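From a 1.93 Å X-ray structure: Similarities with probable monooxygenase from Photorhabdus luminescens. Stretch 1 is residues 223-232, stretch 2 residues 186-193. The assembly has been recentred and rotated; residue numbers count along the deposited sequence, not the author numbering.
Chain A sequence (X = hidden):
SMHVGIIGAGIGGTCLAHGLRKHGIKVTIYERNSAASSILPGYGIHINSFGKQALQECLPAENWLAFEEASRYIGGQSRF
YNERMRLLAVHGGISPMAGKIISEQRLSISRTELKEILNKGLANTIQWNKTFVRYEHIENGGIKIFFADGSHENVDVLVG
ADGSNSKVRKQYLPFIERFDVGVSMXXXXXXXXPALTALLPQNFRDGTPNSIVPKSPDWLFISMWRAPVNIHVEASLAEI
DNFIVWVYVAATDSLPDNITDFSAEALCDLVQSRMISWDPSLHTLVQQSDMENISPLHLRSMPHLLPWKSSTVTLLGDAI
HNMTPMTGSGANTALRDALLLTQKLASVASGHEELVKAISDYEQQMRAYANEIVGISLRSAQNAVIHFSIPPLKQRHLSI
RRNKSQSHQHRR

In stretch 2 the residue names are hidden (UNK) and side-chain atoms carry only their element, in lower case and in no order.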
ATOM      1  N   SER A 223      -0.167 -16.026  -4.138  1.00 19.82           N
ATOM      2  CA  SER A 223       0.685 -15.318  -5.090  1.00 19.84           C
ATOM      3  C   SER A 223       2.099 -15.320  -4.590  1.00 20.48           C
ATOM      4  O   SER A 223       2.459 -16.202  -3.793  1.00 18.07           O
ATOM      5  CB  SER A 223       0.155 -13.899  -5.321  1.00 22.91           C
ATOM      6  OG  SER A 223       0.846 -13.268  -6.398  1.00 24.35           O
HETATM    7  N   MSE A 224       2.911 -14.353  -5.034  1.00 19.40           N
HETATM    8  CA  MSE A 224       4.310 -14.304  -4.630  1.00 22.13           C
HETATM    9  C   MSE A 224       4.763 -12.918  -4.296  1.00 20.48           C
HETATM   10  O   MSE A 224       4.293 -11.943  -4.891  1.00 20.77           O
HETATM   11  CB  MSE A 224       5.162 -14.861  -5.775  1.00 27.51           C
HETATM   12  CG  MSE A 224       5.222 -16.388  -5.647  1.00 38.09           C
HETATM   13 SE   MSE A 224       6.437 -17.190  -6.971  1.00 58.90          SE
HETATM   14  CE  MSE A 224       8.086 -16.330  -6.366  1.00 50.60           C
ATOM     15  N   TRP A 225       5.656 -12.826  -3.322  1.00 18.92           N
ATOM     16  CA  TRP A 225       6.320 -11.584  -2.972  1.00 18.91           C
ATOM     17  C   TRP A 225       7.836 -11.758  -3.050  1.00 18.86           C
ATOM     18  O   TRP A 225       8.370 -12.821  -2.761  1.00 19.10           O
ATOM     19  CB  TRP A 225       6.041 -11.208  -1.538  1.00 18.57           C
ATOM     20  CG  TRP A 225       4.704 -10.610  -1.219  1.00 18.97           C
ATOM     21  CD1 TRP A 225       3.865  -9.936  -2.046  1.00 18.60           C
ATOM     22  CD2 TRP A 225       4.087 -10.605   0.080  1.00 18.64           C
ATOM     23  NE1 TRP A 225       2.737  -9.537  -1.340  1.00 19.26           N
ATOM     24  CE2 TRP A 225       2.858  -9.941  -0.039  1.00 18.59           C
ATOM     25  CE3 TRP A 225       4.449 -11.127   1.320  1.00 18.94           C
ATOM     26  CZ2 TRP A 225       1.996  -9.781   1.047  1.00 19.73           C
ATOM     27  CZ3 TRP A 225       3.603 -10.936   2.401  1.00 18.94           C
ATOM     28  CH2 TRP A 225       2.405 -10.275   2.254  1.00 19.37           C
ATOM     29  N   ARG A 226       8.515 -10.667  -3.347  1.00 18.80           N
ATOM     30  CA  ARG A 226       9.908 -10.526  -2.995  1.00 18.70           C
ATOM     31  C   ARG A 226       9.964  -9.816  -1.648  1.00 18.04           C
ATOM     32  O   ARG A 226       9.289  -8.816  -1.442  1.00 17.29           O
ATOM     33  CB  ARG A 226      10.645  -9.816  -4.121  1.00 20.50           C
ATOM     34  CG  ARG A 226      10.850 -10.836  -5.240  1.00 24.58           C
ATOM     35  CD  ARG A 226      11.686 -10.351  -6.345  1.00 27.85           C
ATOM     36  NE  ARG A 226      13.065 -10.057  -5.973  1.00 26.73           N
ATOM     37  CZ  ARG A 226      14.069 -10.931  -5.995  1.00 28.03           C
ATOM     38  NH1 ARG A 226      13.845 -12.215  -6.274  1.00 29.07           N
ATOM     39  NH2 ARG A 226      15.299 -10.517  -5.708  1.00 24.52           N
ATOM     40  N   ALA A 227      10.693 -10.379  -0.703  1.00 16.91           N
ATOM     41  CA  ALA A 227      10.682  -9.877   0.662  1.00 16.60           C
ATOM     42  C   ALA A 227      11.937 -10.291   1.413  1.00 18.05           C
ATOM     43  O   ALA A 227      12.594 -11.237   1.033  1.00 19.41           O
ATOM     44  CB  ALA A 227       9.442 -10.386   1.381  1.00 16.52           C
ATOM     45  N   PRO A 228      12.261  -9.595   2.494  1.00 18.42           N
ATOM     46  CA  PRO A 228      13.438  -9.955   3.255  1.00 19.08           C
ATOM     47  C   PRO A 228      13.279 -11.247   4.089  1.00 20.21           C
ATOM     48  O   PRO A 228      12.245 -11.490   4.696  1.00 20.05           O
ATOM     49  CB  PRO A 228      13.685  -8.736   4.133  1.00 20.39           C
ATOM     50  CG  PRO A 228      12.412  -7.973   4.163  1.00 20.84           C
ATOM     51  CD  PRO A 228      11.565  -8.408   3.021  1.00 20.21           C
ATOM     52  N   VAL A 229      14.325 -12.059   4.093  1.00 21.59           N
ATOM     53  CA  VAL A 229      14.367 -13.296   4.869  1.00 23.70           C
ATOM     54  C   VAL A 229      14.292 -12.946   6.351  1.00 24.44           C
ATOM     55  O   VAL A 229      13.500 -13.513   7.078  1.00 25.10           O
ATOM     56  CB  VAL A 229      15.650 -14.096   4.581  1.00 25.00           C
ATOM     57  CG1 VAL A 229      15.802 -15.286   5.537  1.00 26.83           C
ATOM     58  CG2 VAL A 229      15.653 -14.561   3.149  1.00 24.96           C
ATOM     59  N   ASN A 230      15.095 -11.968   6.772  1.00 24.06           N
ATOM     60  CA  ASN A 230      15.187 -11.582   8.179  1.00 24.66           C
ATOM     61  C   ASN A 230      14.795 -10.132   8.305  1.00 23.93           C
ATOM     62  O   ASN A 230      15.515  -9.273   7.829  1.00 28.04           O
ATOM     63  CB  ASN A 230      16.614 -11.800   8.691  1.00 25.53           C
ATOM     64  CG  ASN A 230      16.769 -11.499  10.183  1.00 29.27           C
ATOM     65  OD1 ASN A 230      15.864 -10.962  10.822  1.00 29.13           O
ATOM     66  ND2 ASN A 230      17.925 -11.870  10.747  1.00 29.58           N
ATOM     67  N   ILE A 231      13.663  -9.849   8.936  1.00 25.29           N
ATOM     68  CA  ILE A 231      13.188  -8.455   9.037  1.00 25.10           C
ATOM     69  C   ILE A 231      13.941  -7.637  10.105  1.00 27.55           C
ATOM     70  O   ILE A 231      13.672  -6.445  10.265  1.00 24.28           O
ATOM     71  CB  ILE A 231      11.672  -8.379   9.277  1.00 25.44           C
ATOM     72  CG1 ILE A 231      11.276  -9.027  10.609  1.00 25.94           C
ATOM     73  CG2 ILE A 231      10.932  -9.040   8.118  1.00 24.72           C
ATOM     74  CD1 ILE A 231       9.824  -8.823  10.966  1.00 26.81           C
ATOM     75  N   HIS A 232      14.888  -8.272  10.804  1.00 28.82           N
ATOM     76  CA  HIS A 232      15.591  -7.633  11.923  1.00 31.78           C
ATOM     77  C   HIS A 232      16.997  -7.195  11.587  1.00 34.77           C
ATOM     78  O   HIS A 232      17.838  -7.124  12.477  1.00 42.16           O
ATOM     79  CB  HIS A 232      15.661  -8.586  13.120  1.00 33.37           C
ATOM     80  CG  HIS A 232      14.328  -9.066  13.571  1.00 32.33           C
ATOM     81  ND1 HIS A 232      13.412  -8.236  14.174  1.00 32.68           N
ATOM     82  CD2 HIS A 232      13.739 -10.279  13.474  1.00 34.27           C
ATOM     83  CE1 HIS A 232      12.310  -8.916  14.430  1.00 33.29           C
ATOM     84  NE2 HIS A 232      12.488 -10.161  14.026  1.00 34.67           N
ATOM     85  N   UNK A 186      -6.592 -13.214   6.672  1.00 17.40           N
ATOM     86  CA  UNK A 186      -5.379 -13.653   7.360  1.00 17.07           C
ATOM     87  C   UNK A 186      -4.355 -13.881   6.253  1.00 16.95           C
ATOM     88  O   UNK A 186      -4.627 -14.618   5.294  1.00 16.04           O
ATOM     89  c   UNK A 186      -4.355 -15.416   8.856  1.00 17.94           C
ATOM     90  c   UNK A 186      -6.709 -14.699   9.238  1.00 17.68           C
ATOM     91  c   UNK A 186      -7.102 -15.944  10.004  1.00 17.96           C
ATOM     92  c   UNK A 186      -5.630 -14.931   8.185  1.00 17.32           C
ATOM     93  N   UNK A 187      -3.204 -13.216   6.370  1.00 17.75           N
ATOM     94  CA  UNK A 187      -2.164 -13.201   5.342  1.00 17.41           C
ATOM     95  C   UNK A 187      -0.898 -13.832   5.924  1.00 18.06           C
ATOM     96  O   UNK A 187      -0.449 -13.443   7.009  1.00 16.68           O
ATOM     97  c   UNK A 187      -0.778 -11.748   3.801  1.00 20.37           C
ATOM     98  c   UNK A 187      -3.097 -11.015   4.472  1.00 23.62           C
ATOM     99  c   UNK A 187      -2.881  -9.550   4.115  1.00 26.74           C
ATOM    100  c   UNK A 187      -1.831 -11.764   4.921  1.00 20.49           C
ATOM    101  N   UNK A 188      -0.337 -14.809   5.221  1.00 16.16           N
ATOM    102  CA  UNK A 188       0.948 -15.391   5.618  1.00 16.34           C
ATOM    103  C   UNK A 188       1.903 -15.486   4.445  1.00 15.97           C
ATOM    104  O   UNK A 188       1.492 -15.358   3.286  1.00 15.91           O
ATOM    105  N   UNK A 189       3.179 -15.703   4.748  1.00 16.75           N
ATOM    106  CA  UNK A 189       4.180 -15.895   3.724  1.00 17.43           C
ATOM    107  C   UNK A 189       4.994 -17.119   4.047  1.00 18.16           C
ATOM    108  O   UNK A 189       5.217 -17.439   5.215  1.00 18.54           O
ATOM    109  n   UNK A 189      10.245 -13.055   6.283  1.00 17.89           N
ATOM    110  c   UNK A 189       9.210 -12.739   5.488  1.00 19.16           C
ATOM    111  c   UNK A 189       5.965 -14.424   4.858  1.00 18.52           C
ATOM    112  c   UNK A 189       5.101 -14.671   3.620  1.00 18.73           C
ATOM    113  n   UNK A 189       9.375 -11.779   4.595  1.00 18.84           N
ATOM    114  c   UNK A 189       6.861 -13.198   4.748  1.00 18.60           C
ATOM    115  n   UNK A 189       8.047 -13.381   5.612  1.00 18.67           N
ATOM    116  N   UNK A 190       5.480 -17.770   3.002  1.00 18.11           N
ATOM    117  CA  UNK A 190       6.371 -18.907   3.164  1.00 18.33           C
ATOM    118  C   UNK A 190       7.548 -18.778   2.224  1.00 18.10           C
ATOM    119  O   UNK A 190       7.359 -18.642   1.022  1.00 17.58           O
ATOM    120  c   UNK A 190       5.614 -20.186   2.887  1.00 18.73           C
ATOM    121  N   UNK A 191       8.757 -18.850   2.767  1.00 18.84           N
ATOM    122  CA  UNK A 191       9.968 -18.743   1.947  1.00 19.73           C
ATOM    123  C   UNK A 191      10.086 -19.899   0.951  1.00 19.42           C
ATOM    124  O   UNK A 191       9.933 -21.082   1.319  1.00 19.08           O
ATOM    125  n   UNK A 191      17.102 -17.902   2.021  1.00 23.73           N
ATOM    126  c   UNK A 191      11.179 -18.701   2.841  1.00 20.95           C
ATOM    127  c   UNK A 191      13.609 -18.215   3.036  1.00 20.27           C
ATOM    128  c   UNK A 191      12.458 -18.445   2.086  1.00 20.96           C
ATOM    129  c   UNK A 191      16.049 -18.086   2.797  1.00 23.58           C
ATOM    130  n   UNK A 191      14.828 -18.026   2.277  1.00 21.00           N
ATOM    131  n   UNK A 191      16.225 -18.333   4.087  1.00 23.15           N
ATOM    132  N   UNK A 192      10.341 -19.578  -0.309  1.00 19.15           N
ATOM    133  CA  UNK A 192      10.501 -20.605  -1.338  1.00 21.55           C
ATOM    134  C   UNK A 192      11.917 -21.129  -1.323  1.00 22.50           C
ATOM    135  O   UNK A 192      12.745 -20.768  -2.167  1.00 22.60           O
ATOM    136  c   UNK A 192       8.366 -19.480  -4.364  1.00 27.36           C
ATOM    137  c   UNK A 192       8.697 -20.194  -3.060  1.00 27.01           C
ATOM    138  c   UNK A 192      10.173 -20.093  -2.732  1.00 22.02           C
ATOM    139  c   UNK A 192       8.269 -21.661  -3.135  1.00 29.52           C
ATOM    140  N   UNK A 193      12.174 -21.976  -0.336  1.00 21.92           N
ATOM    141  CA  UNK A 193      13.476 -22.567  -0.137  1.00 21.99           C
ATOM    142  C   UNK A 193      13.603 -23.717  -1.142  1.00 21.79           C
ATOM    143  O   UNK A 193      12.608 -24.147  -1.756  1.00 20.09           O
ATOM    144  c   UNK A 193      13.450 -22.134   2.356  1.00 24.22           C
ATOM    145  o   UNK A 193      12.532 -24.125   1.412  1.00 19.73           O
ATOM    146  c   UNK A 193      13.580 -23.174   1.269  1.00 22.52           C
TER

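Position 186 carries four side-chain carbons and no heteroatom. The carbon bonded to CA forks at once, and one arm is two carbons long, the pattern of isoleucine. Ile186 lies out of reach of stretch 1, its side chain coming no closer than 10.8 Å.

Position 187 repeats this pattern: four carbons, forked at the first, one arm of two. Its CA-to-CB bond points toward stretch 1, and the one-carbon arm meets the indole of Trp225. This is Ile187, with CG2 3.8 Å from Trp225 CH2, an apolar contact made obliquely to the ring.

Position 188 has backbone atoms alone, so it is Gly188. An ideal CB here would point away and find nothing of stretch 1 within 5.5 Å.

Position 189 has three carbons in line, a nitrogen, then a carbon bearing two further nitrogens: a guanidinium. Both terminal nitrogens reach the carbonyl O of Pro228; this is Arg189. With chi1 at 66° (p) and chi2 and chi3 both t, the chain reaches past Trp225, whose CZ3 is 4.2 Å from Arg189 CB. Its end donates two hydrogen bonds to one carbonyl: Arg189 NH1 to Pro228 O at 2.9 Å (146° at the hydrogen) and Arg189 NH2 to Pro228 O at 3.0 Å (140°). The acceptor lies near the guanidinium plane, where the N-H groups point. Ala227 CB also sits at this edge, 3.5 Å from Arg189 NH1.

Position 190 has a single carbon, giving Ala190, which makes no contact with stretch 1.

Position 191 again shows three carbons, a nitrogen and a carbon with two nitrogens. The flat end lies with one face to Val229; this is Arg191. It is extended, chi1 to chi3 all t, with Arg191 NH1 3.4 Å from Val229 CG1.

Position 192 has four carbons, forked at the second, which distinguishes leucine from isoleucine. One arm of the fork touches the CE of selenomethionine Met224; this is Leu192, with CD1 3.7 Å from Met224 CE.

Position 193 has one carbon carrying an oxygen and a carbon, and it does not touch stretch 1; this is Thr193. It occupies an N-cap position, its side chain capping a backbone N just past the stretch.

The two strands cross at 70°, with axes 8.5 Å apart at closest approach, and no backbone-to-backbone hydrogen bond joins them. Side chains bridge the gap instead, burying 411 Å² in total. Arg189 contributes the largest share, 106 Å², and both cross-stretch hydrogen bonds. Around that polar anchor, Ile187 packs on Trp225, Leu192 on Met224, and the Arg191 guanidinium over Val229.

Stretch 2, residues 186-193: IIGRARLT
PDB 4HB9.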